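Local coordinates for protein endo-b-1,4-glucanase (Nasutitermes takasagoensis, PDB 1KS8) that probably catalyses the endohydrolysis of beta-1,4-glucosidic linkages in cellulose and related beta-glucans, as a calcium-binding family 9 glycosyl hydrolase, at residues L222-N227 and A265-K270; G259-L264 and K274-S279. All coordinates share one frame; numbering follows the deposited sequence.

Contact 1. Residues L222-N227 and A265-K270; sequences LYRATN and AKLTNK
Leu267 lies between Tyr223 and Arg224 where helices 212-226 and 257-268 of the (alpha/alpha)6 barrel meet near their C-terminal ends, at the protein surface. The packing is apolar at its centre. Leucine suits the place because its forked end serves two neighbours: CD2 sits 3.8 Å from Arg224 CB and continues along CG and CD, while CD1 faces the Tyr223 ring at its edge, near the ring plane. With CG anti to the backbone N (chi1 -175°) and an extended chain as far as NE, Arg224 crosses Leu267 at about a right angle, and its aliphatic part does the touching.

Two positive ends then come together, Arg224 NH2 lying 3.6 Å from Lys266 NZ. Asp78, in a salt bridge with that same NH2, is likely to offset the charge. Were Arg224 cut back to an alanine, Asp78 would probably lose its salt-bridge partner, and Leu267 CD2 the cover of CG and CD, keeping only CB beside it.

Water completes the polar side of the contact. One molecule, in the guanidinium plane, accepts from Arg224 NH2 at 2.9 Å and, more weakly, from Lys266 NZ at 3.3 Å.

Contact 2. Residues G259-L264 and K274-S279; sequences GVQVLL and KDTVQS
Val262 and Val277 have the nearest CA atoms of the two segments, 6.3 Å apart, where two consecutive helices of the (alpha/alpha)6 barrel pack as a helical hairpin whose arms are far from strictly antiparallel. The axes of segments 259-264 and 274-279 come within 8.7 Å, and their N-to-C directions differ by 133°, so the second helix returns across the first at a slant.

One methyl group carries the apolar part. Val277 directs CG2 at the backbone of the other helix: it lies 3.7 Å from Val262 N and 4.0 Å from Val262 CB, and it also meets Gln261 CB. The first torsion of Val277 (chi1 172°) turns CG1 anti to its own backbone N and brings CG2 beside that N, from where it touches the neighbouring helix. A short branched residue suits such a close approach, since a methyl borne directly on CB can reach the opposite main chain. Leu320 and Leu322, in loops, pack on Val262 and Val277 respectively, and Ala317 of helix 303-319 also covers Val277.

Gln261 supplies the other part, its extended chain crossing Thr276 at about a right angle. Its amide oxygen is anchored by a hydrogen bond with the hydroxyl of Tyr239, so a polar group is satisfied in a buried place. Threonine suits because CG2, anti to the backbone N (OG1 beside it, chi1 -54°), faces the amide obliquely above its plane, on the OE1/NE2 side; the fit is so tight that its details are doubtful, with Thr276 CG2 3.1 Å from Gln261 OE1.

In the fold
Both contacts use helix 257-268: contact 1 its C-terminal end, against helix 212-226, and contact 2 its middle, against helix 271-286. Their centres are 13 Å apart, and they touch where Arg224 NH1 lies 3.9 Å from Leu263 CD2 and where Ala265 CB meets Lys274 CG. The centres of contacts 1 and 2 lie about 22 Å and 20 Å from the centre of the chain, the first at the surface and the second buried. Contact 1 is remote from the predicted catalytic Asp403 and Glu412. Contact 2 lies near a calcium site seen in another structure of this protein: the side chains of Gln261 and Asp213 are about 9 Å apart, with no calcium bound here.

Contact 1. Residues L222-N227 and A265-K270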
loop_
_atom_site.group_PDB
_atom_site.type_symbol
_atom_site.label_atom_id
_atom_site.label_comp_id
_atom_site.label_asym_id
_atom_site.label_seq_id
_atom_site.Cartn_x
_atom_site.Cartn_y
_atom_site.Cartn_z
ATOM N N LEU A 222 -12.820 -10.533 6.605
ATOM C CA LEU A 222 -13.262 -10.993 7.915
ATOM C C LEU A 222 -13.713 -12.445 7.837
ATOM O O LEU A 222 -13.483 -13.219 8.761
ATOM C CB LEU A 222 -14.388 -10.105 8.444
ATOM C CG LEU A 222 -13.864 -8.873 9.189
ATOM C CD1 LEU A 222 -14.988 -7.887 9.421
ATOM C CD2 LEU A 222 -13.232 -9.312 10.505
ATOM N N TYR A 223 -14.348 -12.821 6.732
ATOM C CA TYR A 223 -14.777 -14.205 6.577
ATOM C C TYR A 223 -13.540 -15.098 6.538
ATOM O O TYR A 223 -13.485 -16.136 7.195
ATOM C CB TYR A 223 -15.575 -14.394 5.286
ATOM C CG TYR A 223 -15.861 -15.847 4.982
ATOM C CD1 TYR A 223 -16.594 -16.635 5.870
ATOM C CD2 TYR A 223 -15.376 -16.445 3.818
ATOM C CE1 TYR A 223 -16.836 -17.983 5.608
ATOM C CE2 TYR A 223 -15.614 -17.792 3.545
ATOM C CZ TYR A 223 -16.343 -18.553 4.445
ATOM O OH TYR A 223 -16.575 -19.885 4.184
ATOM N N ARG A 224 -12.543 -14.687 5.764
ATOM C CA ARG A 224 -11.318 -15.461 5.645
ATOM C C ARG A 224 -10.611 -15.626 6.987
ATOM O O ARG A 224 -10.042 -16.679 7.271
ATOM C CB ARG A 224 -10.368 -14.790 4.646
ATOM C CG ARG A 224 -9.116 -15.597 4.356
ATOM C CD ARG A 224 -8.241 -14.925 3.313
ATOM N NE ARG A 224 -7.204 -15.835 2.841
ATOM C CZ ARG A 224 -6.458 -15.623 1.764
ATOM N NH1 ARG A 224 -6.629 -14.522 1.043
ATOM N NH2 ARG A 224 -5.560 -16.525 1.393
ATOM N N ALA A 225 -10.661 -14.585 7.812
ATOM C CA ALA A 225 -10.001 -14.591 9.115
ATOM C C ALA A 225 -10.778 -15.258 10.248
ATOM O O ALA A 225 -10.197 -15.599 11.281
ATOM C CB ALA A 225 -9.656 -13.162 9.517
ATOM N N THR A 226 -12.079 -15.454 10.060
ATOM C CA THR A 226 -12.907 -16.046 11.108
ATOM C C THR A 226 -13.636 -17.327 10.724
ATOM O O THR A 226 -13.974 -18.134 11.592
ATOM C CB THR A 226 -13.975 -15.049 11.576
ATOM O OG1 THR A 226 -14.862 -14.763 10.485
ATOM C CG2 THR A 226 -13.328 -13.758 12.053
ATOM N N ASN A 227 -13.882 -17.504 9.430
ATOM C CA ASN A 227 -14.606 -18.668 8.929
ATOM C C ASN A 227 -16.059 -18.531 9.380
ATOM O O ASN A 227 -16.823 -19.497 9.375
ATOM C CB ASN A 227 -14.010 -19.969 9.479
ATOM C CG ASN A 227 -14.558 -21.202 8.784
ATOM O OD1 ASN A 227 -14.380 -22.327 9.257
ATOM N ND2 ASN A 227 -15.217 -20.999 7.650
ATOM N N ALA A 265 -13.377 -15.271 -5.318
ATOM C CA ALA A 265 -13.267 -16.451 -6.165
ATOM C C ALA A 265 -12.565 -17.551 -5.371
ATOM O O ALA A 265 -12.951 -18.717 -5.427
ATOM C CB ALA A 265 -12.475 -16.127 -7.429
ATOM N N LYS A 266 -11.536 -17.171 -4.621
ATOM C CA LYS A 266 -10.788 -18.133 -3.822
ATOM C C LYS A 266 -11.584 -18.632 -2.620
ATOM O O LYS A 266 -11.557 -19.820 -2.296
ATOM C CB LYS A 266 -9.478 -17.511 -3.332
ATOM C CG LYS A 266 -8.602 -18.465 -2.529
ATOM C CD LYS A 266 -7.294 -17.804 -2.122
ATOM C CE LYS A 266 -6.342 -18.805 -1.484
ATOM N NZ LYS A 266 -6.920 -19.438 -0.270
ATOM N N LEU A 267 -12.299 -17.723 -1.966
ATOM C CA LEU A 267 -13.085 -18.060 -0.783
ATOM C C LEU A 267 -14.358 -18.860 -1.046
ATOM O O LEU A 267 -14.794 -19.634 -0.190
ATOM C CB LEU A 267 -13.455 -16.780 -0.025
ATOM C CG LEU A 267 -12.300 -15.938 0.520
ATOM C CD1 LEU A 267 -12.853 -14.671 1.151
ATOM C CD2 LEU A 267 -11.511 -16.739 1.542
ATOM N N THR A 268 -14.955 -18.676 -2.220
ATOM C CA THR A 268 -16.195 -19.369 -2.558
ATOM C C THR A 268 -16.050 -20.412 -3.663
ATOM O O THR A 268 -16.887 -21.307 -3.787
ATOM C CB THR A 268 -17.275 -18.374 -3.006
ATOM O OG1 THR A 268 -16.888 -17.785 -4.255
ATOM C CG2 THR A 268 -17.452 -17.273 -1.962
ATOM N N ASN A 269 -14.997 -20.283 -4.466
ATOM C CA ASN A 269 -14.740 -21.197 -5.578
ATOM C C ASN A 269 -15.813 -21.040 -6.657
ATOM O O ASN A 269 -15.912 -21.867 -7.565
ATOM C CB ASN A 269 -14.718 -22.652 -5.090
ATOM C CG ASN A 269 -14.028 -23.591 -6.069
ATOM O OD1 ASN A 269 -14.300 -24.792 -6.091
ATOM N ND2 ASN A 269 -13.117 -23.050 -6.869
ATOM N N LYS A 270 -16.612 -19.981 -6.561
ATOM C CA LYS A 270 -17.674 -19.746 -7.536
ATOM C C LYS A 270 -17.130 -19.281 -8.882
ATOM O O LYS A 270 -16.280 -18.391 -8.953
ATOM C CB LYS A 270 -18.677 -18.723 -7.003
ATOM C CG LYS A 270 -19.522 -19.232 -5.848
ATOM C CD LYS A 270 -20.562 -18.206 -5.439
ATOM C CE LYS A 270 -21.413 -18.709 -4.289
ATOM N NZ LYS A 270 -22.476 -17.726 -3.939
HETATM O O HOH W 1 -5.611 -19.085 2.709
#

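Contact 2. Residues G259-L264 and K274-S279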
loop_
_atom_site.group_PDB
_atom_site.type_symbol
_atom_site.label_atom_id
_atom_site.label_comp_id
_atom_site.label_asym_id
_atom_site.label_seq_id
_atom_site.Cartn_x
_atom_site.Cartn_y
_atom_site.Cartn_z
ATOM N N GLY A 259 -9.614 -6.947 -6.757
ATOM C CA GLY A 259 -9.100 -7.586 -5.561
ATOM C C GLY A 259 -10.232 -8.344 -4.898
ATOM O O GLY A 259 -10.074 -9.496 -4.501
ATOM N N VAL A 260 -11.385 -7.690 -4.789
ATOM C CA VAL A 260 -12.566 -8.298 -4.183
ATOM C C VAL A 260 -12.962 -9.558 -4.945
ATOM O O VAL A 260 -13.236 -10.601 -4.353
ATOM C CB VAL A 260 -13.765 -7.321 -4.198
ATOM C CG1 VAL A 260 -15.049 -8.054 -3.833
ATOM C CG2 VAL A 260 -13.517 -6.185 -3.219
ATOM N N GLN A 261 -12.979 -9.449 -6.267
ATOM C CA GLN A 261 -13.355 -10.564 -7.122
ATOM C C GLN A 261 -12.413 -11.763 -7.056
ATOM O O GLN A 261 -12.863 -12.904 -6.953
ATOM C CB GLN A 261 -13.495 -10.066 -8.559
ATOM C CG GLN A 261 -14.714 -9.169 -8.739
ATOM C CD GLN A 261 -14.657 -8.314 -9.987
ATOM O OE1 GLN A 261 -15.651 -7.691 -10.368
ATOM N NE2 GLN A 261 -13.496 -8.266 -10.626
ATOM N N VAL A 262 -11.105 -11.526 -7.104
ATOM C CA VAL A 262 -10.180 -12.646 -7.046
ATOM C C VAL A 262 -10.171 -13.247 -5.640
ATOM O O VAL A 262 -9.942 -14.445 -5.470
ATOM C CB VAL A 262 -8.747 -12.223 -7.487
ATOM C CG1 VAL A 262 -8.053 -11.438 -6.388
ATOM C CG2 VAL A 262 -7.943 -13.451 -7.881
ATOM N N LEU A 263 -10.451 -12.420 -4.636
ATOM C CA LEU A 263 -10.492 -12.886 -3.252
ATOM C C LEU A 263 -11.729 -13.771 -3.066
ATOM O O LEU A 263 -11.632 -14.886 -2.553
ATOM C CB LEU A 263 -10.571 -11.696 -2.288
ATOM C CG LEU A 263 -9.907 -11.791 -0.907
ATOM C CD1 LEU A 263 -10.589 -10.796 0.027
ATOM C CD2 LEU A 263 -10.004 -13.192 -0.334
ATOM N N LEU A 264 -12.891 -13.269 -3.478
ATOM C CA LEU A 264 -14.123 -14.040 -3.352
ATOM C C LEU A 264 -14.081 -15.313 -4.191
ATOM O O LEU A 264 -14.675 -16.323 -3.820
ATOM C CB LEU A 264 -15.339 -13.189 -3.741
ATOM C CG LEU A 264 -15.778 -12.171 -2.682
ATOM C CD1 LEU A 264 -16.902 -11.312 -3.224
ATOM C CD2 LEU A 264 -16.226 -12.902 -1.422
ATOM N N LYS A 274 -14.625 -15.874 -11.012
ATOM C CA LYS A 274 -13.501 -16.241 -11.862
ATOM C C LYS A 274 -13.679 -15.698 -13.274
ATOM O O LYS A 274 -12.703 -15.320 -13.920
ATOM C CB LYS A 274 -13.336 -17.763 -11.896
ATOM C CG LYS A 274 -13.133 -18.379 -10.521
ATOM C CD LYS A 274 -13.037 -19.893 -10.592
ATOM C CE LYS A 274 -13.042 -20.502 -9.200
ATOM N NZ LYS A 274 -12.947 -21.984 -9.259
ATOM N N ASP A 275 -14.923 -15.657 -13.752
ATOM C CA ASP A 275 -15.202 -15.134 -15.087
ATOM C C ASP A 275 -14.820 -13.656 -15.148
ATOM O O ASP A 275 -14.176 -13.207 -16.095
ATOM C CB ASP A 275 -16.690 -15.266 -15.445
ATOM C CG ASP A 275 -17.145 -16.706 -15.589
ATOM O OD1 ASP A 275 -16.357 -17.546 -16.067
ATOM O OD2 ASP A 275 -18.311 -16.993 -15.241
ATOM N N THR A 276 -15.228 -12.901 -14.134
ATOM C CA THR A 276 -14.931 -11.475 -14.104
ATOM C C THR A 276 -13.429 -11.215 -14.039
ATOM O O THR A 276 -12.929 -10.286 -14.674
ATOM C CB THR A 276 -15.631 -10.790 -12.915
ATOM O OG1 THR A 276 -17.035 -11.082 -12.959
ATOM C CG2 THR A 276 -15.441 -9.284 -12.987
ATOM N N VAL A 277 -12.708 -12.034 -13.278
ATOM C CA VAL A 277 -11.262 -11.879 -13.161
ATOM C C VAL A 277 -10.572 -12.157 -14.497
ATOM O O VAL A 277 -9.728 -11.373 -14.934
ATOM C CB VAL A 277 -10.683 -12.823 -12.079
ATOM C CG1 VAL A 277 -9.158 -12.788 -12.108
ATOM C CG2 VAL A 277 -11.186 -12.401 -10.706
ATOM N N GLN A 278 -10.928 -13.268 -15.141
ATOM C CA GLN A 278 -10.338 -13.627 -16.432
ATOM C C GLN A 278 -10.599 -12.548 -17.474
ATOM O O GLN A 278 -9.716 -12.198 -18.258
ATOM C CB GLN A 278 -10.908 -14.957 -16.953
ATOM C CG GLN A 278 -10.779 -15.109 -18.479
ATOM C CD GLN A 278 -11.400 -16.383 -19.036
ATOM O OE1 GLN A 278 -11.751 -16.446 -20.220
ATOM N NE2 GLN A 278 -11.527 -17.405 -18.198
ATOM N N SER A 279 -11.823 -12.035 -17.492
ATOM C CA SER A 279 -12.189 -11.002 -18.449
ATOM C C SER A 279 -11.303 -9.774 -18.288
ATOM O O SER A 279 -10.834 -9.201 -19.273
ATOM C CB SER A 279 -13.654 -10.609 -18.262
ATOM O OG SER A 279 -14.033 -9.616 -19.198
#